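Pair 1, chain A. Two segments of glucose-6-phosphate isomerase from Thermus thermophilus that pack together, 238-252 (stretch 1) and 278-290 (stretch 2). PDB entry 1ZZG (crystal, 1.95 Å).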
# COMPACT_ATOMS: atom_id res chain seq x y z
N LEU A 238 -5.54 19.98 16.21
CA LEU A 238 -5.99 21.25 15.64
C LEU A 238 -6.67 21.07 14.28
O LEU A 238 -7.30 21.99 13.76
CB LEU A 238 -4.81 22.22 15.52
CG LEU A 238 -4.12 22.63 16.82
CD1 LEU A 238 -2.93 23.50 16.51
CD2 LEU A 238 -5.10 23.37 17.73
N HIS A 239 -6.54 19.88 13.70
CA HIS A 239 -7.17 19.59 12.42
C HIS A 239 -8.07 18.37 12.55
O HIS A 239 -8.36 17.69 11.58
CB HIS A 239 -6.11 19.33 11.35
CG HIS A 239 -5.18 20.48 11.11
ND1 HIS A 239 -4.07 20.71 11.89
CD2 HIS A 239 -5.22 21.48 10.20
CE1 HIS A 239 -3.46 21.81 11.46
NE2 HIS A 239 -4.14 22.29 10.44
N ARG A 240 -8.53 18.12 13.78
CA ARG A 240 -9.38 16.95 14.06
C ARG A 240 -10.69 16.94 13.27
O ARG A 240 -11.34 15.90 13.14
CB ARG A 240 -9.69 16.90 15.55
CG ARG A 240 -10.53 18.07 16.05
CD ARG A 240 -10.96 17.91 17.50
NE ARG A 240 -11.71 16.67 17.72
CZ ARG A 240 -12.25 16.31 18.89
NH1 ARG A 240 -12.12 17.11 19.94
NH2 ARG A 240 -12.89 15.16 19.00
N HIS A 241 -11.07 18.09 12.74
CA HIS A 241 -12.31 18.20 11.99
C HIS A 241 -12.08 17.94 10.49
O HIS A 241 -13.03 17.74 9.74
CB HIS A 241 -12.88 19.59 12.18
CG HIS A 241 -11.89 20.68 11.93
ND1 HIS A 241 -10.67 20.74 12.57
CD2 HIS A 241 -11.93 21.76 11.11
CE1 HIS A 241 -10.00 21.80 12.16
NE2 HIS A 241 -10.75 22.44 11.27
N LEU A 242 -10.83 18.01 10.04
CA LEU A 242 -10.53 17.74 8.63
C LEU A 242 -10.65 16.22 8.48
O LEU A 242 -10.09 15.47 9.28
CB LEU A 242 -9.11 18.20 8.26
CG LEU A 242 -8.86 19.71 8.35
CD1 LEU A 242 -7.53 20.07 7.71
CD2 LEU A 242 -9.99 20.44 7.65
N PRO A 243 -11.37 15.74 7.44
CA PRO A 243 -11.56 14.30 7.22
C PRO A 243 -10.32 13.47 6.94
O PRO A 243 -10.28 12.27 7.25
CB PRO A 243 -12.54 14.27 6.03
CG PRO A 243 -12.12 15.48 5.23
CD PRO A 243 -11.90 16.54 6.32
N VAL A 244 -9.30 14.09 6.39
CA VAL A 244 -8.10 13.35 6.02
C VAL A 244 -6.77 13.77 6.64
O VAL A 244 -6.47 14.94 6.81
CB VAL A 244 -7.94 13.36 4.48
CG1 VAL A 244 -6.60 12.78 4.06
CG2 VAL A 244 -9.10 12.58 3.85
N HIS A 245 -5.96 12.76 6.96
CA HIS A 245 -4.63 12.98 7.50
C HIS A 245 -3.70 12.11 6.66
O HIS A 245 -3.75 10.88 6.74
CB HIS A 245 -4.55 12.58 8.97
CG HIS A 245 -3.16 12.60 9.52
ND1 HIS A 245 -2.29 13.64 9.28
CD2 HIS A 245 -2.49 11.72 10.30
CE1 HIS A 245 -1.14 13.39 9.88
NE2 HIS A 245 -1.24 12.23 10.51
N VAL A 246 -2.88 12.75 5.84
CA VAL A 246 -1.95 12.02 4.99
C VAL A 246 -0.62 11.78 5.69
O VAL A 246 -0.06 12.68 6.31
CB VAL A 246 -1.68 12.78 3.66
CG1 VAL A 246 -0.75 11.96 2.77
CG2 VAL A 246 -3.00 13.06 2.95
N PHE A 247 -0.12 10.55 5.59
CA PHE A 247 1.15 10.17 6.20
C PHE A 247 2.01 9.72 5.01
O PHE A 247 1.83 8.62 4.48
CB PHE A 247 0.95 9.01 7.19
CG PHE A 247 2.20 8.62 7.94
CD1 PHE A 247 2.69 9.42 8.97
CD2 PHE A 247 2.88 7.46 7.61
CE1 PHE A 247 3.85 9.06 9.65
CE2 PHE A 247 4.04 7.09 8.28
CZ PHE A 247 4.53 7.90 9.31
N MET A 248 2.92 10.59 4.59
CA MET A 248 3.77 10.34 3.43
C MET A 248 5.25 10.16 3.77
O MET A 248 5.89 11.06 4.31
CB MET A 248 3.60 11.49 2.44
CG MET A 248 4.29 11.34 1.10
SD MET A 248 3.79 12.72 0.02
CE MET A 248 4.67 12.32 -1.48
N VAL A 249 5.80 9.00 3.43
CA VAL A 249 7.20 8.70 3.72
C VAL A 249 8.10 8.68 2.49
O VAL A 249 7.84 7.95 1.54
CB VAL A 249 7.32 7.33 4.43
CG1 VAL A 249 8.77 7.06 4.80
CG2 VAL A 249 6.44 7.31 5.67
N TYR A 250 9.15 9.49 2.52
CA TYR A 250 10.10 9.55 1.42
C TYR A 250 11.22 8.54 1.56
O TYR A 250 12.36 8.89 1.84
CB TYR A 250 10.70 10.96 1.30
CG TYR A 250 9.89 11.84 0.39
CD1 TYR A 250 8.68 12.38 0.81
CD2 TYR A 250 10.29 12.05 -0.93
CE1 TYR A 250 7.87 13.10 -0.07
CE2 TYR A 250 9.50 12.77 -1.82
CZ TYR A 250 8.29 13.29 -1.38
OH TYR A 250 7.50 13.98 -2.27
N SER A 251 10.86 7.28 1.35
CA SER A 251 11.80 6.17 1.44
C SER A 251 11.13 4.92 0.88
O SER A 251 9.92 4.75 1.01
CB SER A 251 12.19 5.92 2.90
OG SER A 251 13.00 4.75 3.02
N GLU A 252 11.91 4.06 0.24
CA GLU A 252 11.37 2.82 -0.29
C GLU A 252 11.59 1.73 0.76
O GLU A 252 10.78 0.82 0.92
CB GLU A 252 12.06 2.45 -1.61
CG GLU A 252 11.59 1.13 -2.23
CD GLU A 252 10.12 1.13 -2.68
OE1 GLU A 252 9.49 2.20 -2.74
OE2 GLU A 252 9.61 0.03 -2.99
N ARG A 278 -19.23 10.20 17.08
CA ARG A 278 -18.28 9.48 16.24
C ARG A 278 -17.12 10.41 15.92
O ARG A 278 -17.32 11.50 15.40
CB ARG A 278 -18.95 9.06 14.93
CG ARG A 278 -19.99 7.97 15.03
CD ARG A 278 -20.68 7.81 13.69
NE ARG A 278 -21.57 6.67 13.63
CZ ARG A 278 -21.30 5.54 12.96
NH1 ARG A 278 -20.16 5.42 12.31
NH2 ARG A 278 -22.19 4.56 12.94
N VAL A 279 -15.90 9.99 16.24
CA VAL A 279 -14.75 10.83 15.95
C VAL A 279 -13.65 10.06 15.23
O VAL A 279 -13.75 8.84 15.07
CB VAL A 279 -14.16 11.45 17.25
CG1 VAL A 279 -15.26 12.21 17.99
CG2 VAL A 279 -13.54 10.38 18.13
N GLY A 280 -12.63 10.78 14.79
CA GLY A 280 -11.52 10.16 14.09
C GLY A 280 -11.30 10.69 12.68
O GLY A 280 -12.26 11.03 11.98
N THR A 281 -10.04 10.78 12.27
CA THR A 281 -9.73 11.25 10.93
C THR A 281 -9.24 10.06 10.12
O THR A 281 -8.77 9.07 10.67
CB THR A 281 -8.64 12.35 10.95
OG1 THR A 281 -7.44 11.84 11.53
CG2 THR A 281 -9.12 13.56 11.75
N THR A 282 -9.38 10.15 8.80
CA THR A 282 -8.97 9.08 7.91
C THR A 282 -7.50 9.19 7.51
O THR A 282 -7.12 10.10 6.77
CB THR A 282 -9.85 9.07 6.65
OG1 THR A 282 -11.22 9.00 7.04
CG2 THR A 282 -9.50 7.86 5.77
N ALA A 283 -6.69 8.26 7.99
CA ALA A 283 -5.27 8.24 7.66
C ALA A 283 -5.12 7.69 6.24
O ALA A 283 -5.66 6.63 5.92
CB ALA A 283 -4.50 7.37 8.65
N VAL A 284 -4.38 8.41 5.41
CA VAL A 284 -4.14 8.03 4.02
C VAL A 284 -2.64 7.83 3.82
O VAL A 284 -1.86 8.76 4.00
CB VAL A 284 -4.66 9.12 3.05
CG1 VAL A 284 -4.39 8.71 1.61
CG2 VAL A 284 -6.14 9.34 3.27
N PRO A 285 -2.22 6.61 3.43
CA PRO A 285 -0.80 6.31 3.21
C PRO A 285 -0.26 6.87 1.89
O PRO A 285 -0.97 6.91 0.89
CB PRO A 285 -0.78 4.79 3.25
CG PRO A 285 -2.09 4.44 2.56
CD PRO A 285 -3.07 5.43 3.17
N ALA A 286 1.00 7.29 1.91
CA ALA A 286 1.65 7.81 0.71
C ALA A 286 3.15 7.59 0.82
O ALA A 286 3.71 7.50 1.91
CB ALA A 286 1.36 9.29 0.55
N LEU A 287 3.79 7.48 -0.34
CA LEU A 287 5.23 7.28 -0.39
C LEU A 287 5.84 8.32 -1.33
O LEU A 287 5.24 8.66 -2.34
CB LEU A 287 5.56 5.87 -0.90
CG LEU A 287 5.18 4.69 -0.00
CD1 LEU A 287 5.56 3.38 -0.70
CD2 LEU A 287 5.90 4.81 1.33
N GLY A 288 7.01 8.81 -0.97
CA GLY A 288 7.68 9.79 -1.81
C GLY A 288 8.93 9.18 -2.41
O GLY A 288 9.62 8.40 -1.75
N PRO A 289 9.25 9.52 -3.67
CA PRO A 289 8.53 10.44 -4.55
C PRO A 289 7.42 9.85 -5.44
O PRO A 289 6.71 10.60 -6.12
CB PRO A 289 9.65 11.03 -5.40
CG PRO A 289 10.52 9.83 -5.62
CD PRO A 289 10.57 9.19 -4.23
N LYS A 290 7.24 8.53 -5.43
CA LYS A 290 6.23 7.92 -6.30
C LYS A 290 4.83 8.54 -6.22
O LYS A 290 4.12 8.62 -7.23
CB LYS A 290 6.14 6.39 -6.06
CG LYS A 290 5.43 5.97 -4.78
CD LYS A 290 5.40 4.45 -4.63
CE LYS A 290 6.81 3.88 -4.45
NZ LYS A 290 6.83 2.41 -4.17
O HOH W 1 -11.71 13.76 15.01

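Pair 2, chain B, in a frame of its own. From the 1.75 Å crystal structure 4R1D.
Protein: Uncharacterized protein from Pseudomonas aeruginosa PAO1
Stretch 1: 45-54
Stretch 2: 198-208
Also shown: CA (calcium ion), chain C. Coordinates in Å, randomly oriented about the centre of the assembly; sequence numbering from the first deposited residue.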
# COMPACT_ATOMS: atom_id res chain seq x y z
N GLN B 45 -21.28 32.99 9.49
CA GLN B 45 -20.89 31.89 8.61
C GLN B 45 -20.95 32.36 7.15
O GLN B 45 -21.48 33.44 6.88
CB GLN B 45 -21.79 30.68 8.85
CG GLN B 45 -23.23 30.89 8.43
CD GLN B 45 -24.20 30.57 9.54
OE1 GLN B 45 -25.18 31.30 9.75
NE2 GLN B 45 -23.95 29.48 10.26
N THR B 46 -20.44 31.55 6.21
CA THR B 46 -19.90 30.22 6.48
C THR B 46 -18.58 30.24 7.25
O THR B 46 -17.72 31.09 7.00
CB THR B 46 -19.72 29.41 5.17
OG1 THR B 46 -20.91 29.51 4.37
CG2 THR B 46 -19.44 27.94 5.46
N ALA B 47 -18.44 29.31 8.18
CA ALA B 47 -17.18 29.09 8.88
C ALA B 47 -16.79 27.63 8.71
O ALA B 47 -17.03 26.81 9.60
CB ALA B 47 -17.32 29.44 10.35
N PRO B 48 -16.23 27.29 7.54
CA PRO B 48 -15.92 25.89 7.25
C PRO B 48 -14.80 25.37 8.14
O PRO B 48 -13.85 26.11 8.43
CB PRO B 48 -15.47 25.92 5.79
CG PRO B 48 -15.03 27.33 5.56
CD PRO B 48 -15.91 28.17 6.41
N LEU B 49 -14.92 24.12 8.56
CA LEU B 49 -13.92 23.47 9.40
C LEU B 49 -13.72 22.07 8.84
O LEU B 49 -14.44 21.14 9.22
CB LEU B 49 -14.39 23.42 10.86
CG LEU B 49 -13.36 23.01 11.92
CD1 LEU B 49 -12.07 23.74 11.67
CD2 LEU B 49 -13.87 23.29 13.34
N PRO B 50 -12.76 21.89 7.92
CA PRO B 50 -12.64 20.58 7.30
C PRO B 50 -12.15 19.50 8.26
O PRO B 50 -11.24 19.73 9.04
CB PRO B 50 -11.60 20.80 6.18
CG PRO B 50 -11.63 22.26 5.92
CD PRO B 50 -11.88 22.89 7.29
N VAL B 51 -12.77 18.33 8.17
CA VAL B 51 -12.32 17.14 8.87
C VAL B 51 -11.63 16.25 7.84
O VAL B 51 -12.27 15.81 6.90
CB VAL B 51 -13.50 16.41 9.52
CG1 VAL B 51 -13.06 15.09 10.14
CG2 VAL B 51 -14.15 17.32 10.58
N ILE B 52 -10.34 15.97 8.04
CA ILE B 52 -9.57 15.18 7.09
C ILE B 52 -9.43 13.76 7.62
O ILE B 52 -8.79 13.55 8.65
CB ILE B 52 -8.15 15.75 6.90
CG1 ILE B 52 -8.18 17.27 6.70
CG2 ILE B 52 -7.44 15.05 5.73
CD1 ILE B 52 -8.96 17.74 5.48
N PHE B 53 -10.02 12.80 6.93
CA PHE B 53 -9.94 11.42 7.38
C PHE B 53 -8.75 10.77 6.72
O PHE B 53 -8.60 10.84 5.49
CB PHE B 53 -11.23 10.68 7.03
CG PHE B 53 -11.26 9.28 7.54
CD1 PHE B 53 -11.64 9.03 8.85
CD2 PHE B 53 -10.90 8.22 6.73
CE1 PHE B 53 -11.67 7.74 9.34
CE2 PHE B 53 -10.93 6.92 7.22
CZ PHE B 53 -11.31 6.69 8.53
N ILE B 54 -7.89 10.16 7.53
CA ILE B 54 -6.71 9.50 7.03
C ILE B 54 -6.84 8.02 7.37
O ILE B 54 -6.87 7.64 8.54
CB ILE B 54 -5.43 10.08 7.66
CG1 ILE B 54 -5.41 11.61 7.54
CG2 ILE B 54 -4.18 9.41 7.04
CD1 ILE B 54 -4.17 12.29 8.14
N SER B 198 -21.58 24.20 16.79
CA SER B 198 -22.63 24.30 15.77
C SER B 198 -22.47 25.53 14.89
O SER B 198 -23.13 25.67 13.87
CB SER B 198 -24.02 24.29 16.40
OG SER B 198 -24.32 25.54 17.01
N ARG B 199 -21.58 26.43 15.29
CA ARG B 199 -21.33 27.63 14.50
C ARG B 199 -20.47 27.34 13.28
O ARG B 199 -20.35 28.18 12.38
CB ARG B 199 -20.71 28.72 15.37
CG ARG B 199 -21.64 29.10 16.52
CD ARG B 199 -21.21 30.37 17.21
NE ARG B 199 -20.82 30.16 18.60
CZ ARG B 199 -21.62 30.35 19.65
NH1 ARG B 199 -22.87 30.76 19.48
NH2 ARG B 199 -21.16 30.12 20.88
N TYR B 200 -19.89 26.14 13.23
CA TYR B 200 -19.00 25.76 12.13
C TYR B 200 -19.65 24.78 11.16
O TYR B 200 -20.52 24.01 11.55
CB TYR B 200 -17.71 25.14 12.67
CG TYR B 200 -16.90 26.10 13.49
CD1 TYR B 200 -15.92 26.89 12.91
CD2 TYR B 200 -17.12 26.22 14.86
CE1 TYR B 200 -15.18 27.78 13.67
CE2 TYR B 200 -16.38 27.09 15.62
CZ TYR B 200 -15.42 27.87 15.03
OH TYR B 200 -14.69 28.74 15.80
N GLN B 201 -19.23 24.82 9.90
CA GLN B 201 -19.69 23.83 8.92
C GLN B 201 -18.59 22.79 8.70
O GLN B 201 -17.54 23.09 8.12
CB GLN B 201 -20.07 24.48 7.59
CG GLN B 201 -21.26 25.44 7.68
CD GLN B 201 -20.91 26.78 8.30
OE1 GLN B 201 -19.74 27.15 8.37
NE2 GLN B 201 -21.92 27.51 8.76
N PHE B 202 -18.83 21.57 9.18
CA PHE B 202 -17.83 20.52 9.05
C PHE B 202 -18.10 19.78 7.76
O PHE B 202 -19.25 19.53 7.41
CB PHE B 202 -17.93 19.54 10.22
CG PHE B 202 -17.72 20.18 11.56
CD1 PHE B 202 -16.47 20.18 12.16
CD2 PHE B 202 -18.78 20.78 12.23
CE1 PHE B 202 -16.27 20.76 13.40
CE2 PHE B 202 -18.59 21.37 13.48
CZ PHE B 202 -17.34 21.36 14.06
N ASP B 203 -17.04 19.44 7.04
CA ASP B 203 -17.12 18.59 5.85
C ASP B 203 -15.99 17.56 5.95
O ASP B 203 -14.86 17.92 6.25
CB ASP B 203 -16.87 19.40 4.58
CG ASP B 203 -18.04 20.28 4.19
OD1 ASP B 203 -19.20 19.96 4.52
OD2 ASP B 203 -17.80 21.30 3.51
N VAL B 204 -16.30 16.29 5.69
CA VAL B 204 -15.28 15.24 5.78
C VAL B 204 -14.63 15.00 4.42
O VAL B 204 -15.32 14.66 3.45
CB VAL B 204 -15.89 13.92 6.26
CG1 VAL B 204 -14.80 12.84 6.36
CG2 VAL B 204 -16.60 14.11 7.62
N TRP B 205 -13.31 15.15 4.36
CA TRP B 205 -12.54 14.91 3.15
C TRP B 205 -11.65 13.70 3.41
O TRP B 205 -11.22 13.49 4.53
CB TRP B 205 -11.66 16.12 2.82
CG TRP B 205 -12.47 17.33 2.44
CD1 TRP B 205 -13.16 18.14 3.29
CD2 TRP B 205 -12.67 17.85 1.12
NE1 TRP B 205 -13.77 19.15 2.58
CE2 TRP B 205 -13.49 18.99 1.25
CE3 TRP B 205 -12.22 17.47 -0.15
CZ2 TRP B 205 -13.88 19.75 0.14
CZ3 TRP B 205 -12.61 18.23 -1.25
CH2 TRP B 205 -13.44 19.35 -1.09
N CYS B 206 -11.39 12.92 2.37
CA CYS B 206 -10.72 11.64 2.54
C CYS B 206 -9.30 11.67 1.98
O CYS B 206 -9.11 11.67 0.76
CB CYS B 206 -11.50 10.54 1.84
SG CYS B 206 -10.87 8.87 2.15
N ALA B 207 -8.32 11.69 2.88
CA ALA B 207 -6.93 11.78 2.47
C ALA B 207 -6.31 10.40 2.27
O ALA B 207 -5.37 10.02 2.98
CB ALA B 207 -6.12 12.58 3.49
N GLY B 208 -6.82 9.65 1.30
CA GLY B 208 -6.19 8.39 0.95
C GLY B 208 -4.74 8.63 0.58
O GLY B 208 -4.37 9.72 0.12
CA CA C . -21.00 18.96 5.89
O HOH W 2 -22.09 18.87 3.56
O HOH W 3 -21.87 21.44 5.70

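Both pairs are two neighbouring parallel strands of a sheet, and 14 central residues superpose with an RMSD of 0.6 Å. The strand axes approach to 4.4 Å in pair 1 and 4.6 Å in pair 2, crossing at -21° and -27°, the modest twist usual for parallel strands. The register is also shared: Val244(A) opposite Thr282(A) matches Pro48(B) opposite Gln201(B), and Val249(A) opposite Leu287(A) matches Phe53(B) opposite Cys206(B).

In such a ladder, alternate residues of the first strand bond to the second through both N and O. In pair 1, His245(A) N donates to Thr282(A) O (2.9 Å) and His245(A) O accepts from Val284(A) N (2.9 Å); Phe247(A) and Val249(A) repeat the pattern. Pair 2 follows it at Val51(B), whose N reaches Asp203(B) O at 2.9 Å and whose O accepts from Trp205(B) N at 2.8 Å. One rung fails: Leu49(B) O lies 3.8 Å from Asp203(B) N, which finds no partner in the model. Beside it, Phe202(B) O binds calcium at 2.4 Å, as does Asp203(B) OD1 at 2.5 Å. Proline, which has no N-H to give, fits at Pro48(B) and Pro50(B), because their matches Val244(A) and Val246(A) do not use their N in this ladder either.

The side chains fill the faces differently. On the face of Val244(A), Val246(A) and Met248(A), apolar side chains pack against the second strand: Val244(A) CG1 meets Val284(A) CG2 at 3.6 Å, and the extended Met248(A) lays CG 3.6 Å from Ala286(A) CB. Ala286(A) is matched by Trp205(B), whose indole brings CD1 4.2 Å from Pro50(B) CB, while its CB lies 4.1 Å from Ile52(B) CD1. On the other face, Ala283(A) is matched by Phe202(B), whose CE1 comes within 3.5 Å of Leu49(B) CD2. Just before the strand, Tyr200(B) offers a ring face to the same methyl, with CG at 4.1 Å from Leu49(B) CD2.

The matched positions diverge most at the C-terminal end, where Tyr250(A) is matched by Ile54(B). Gly288(A) puts its CA over the face of the Tyr250(A) ring, 3.4 Å from the centroid; a CB there would lie 2.3 Å from Tyr250(A) CE1, so glycine is what lets the ring close down on the backbone. The matching Ala207(B) carries a methyl where no ring from Ile54(B) can cover it; its CB is 3.6 Å from Ile52(B) CG2 and 4.2 Å from Ile54(B) CG1.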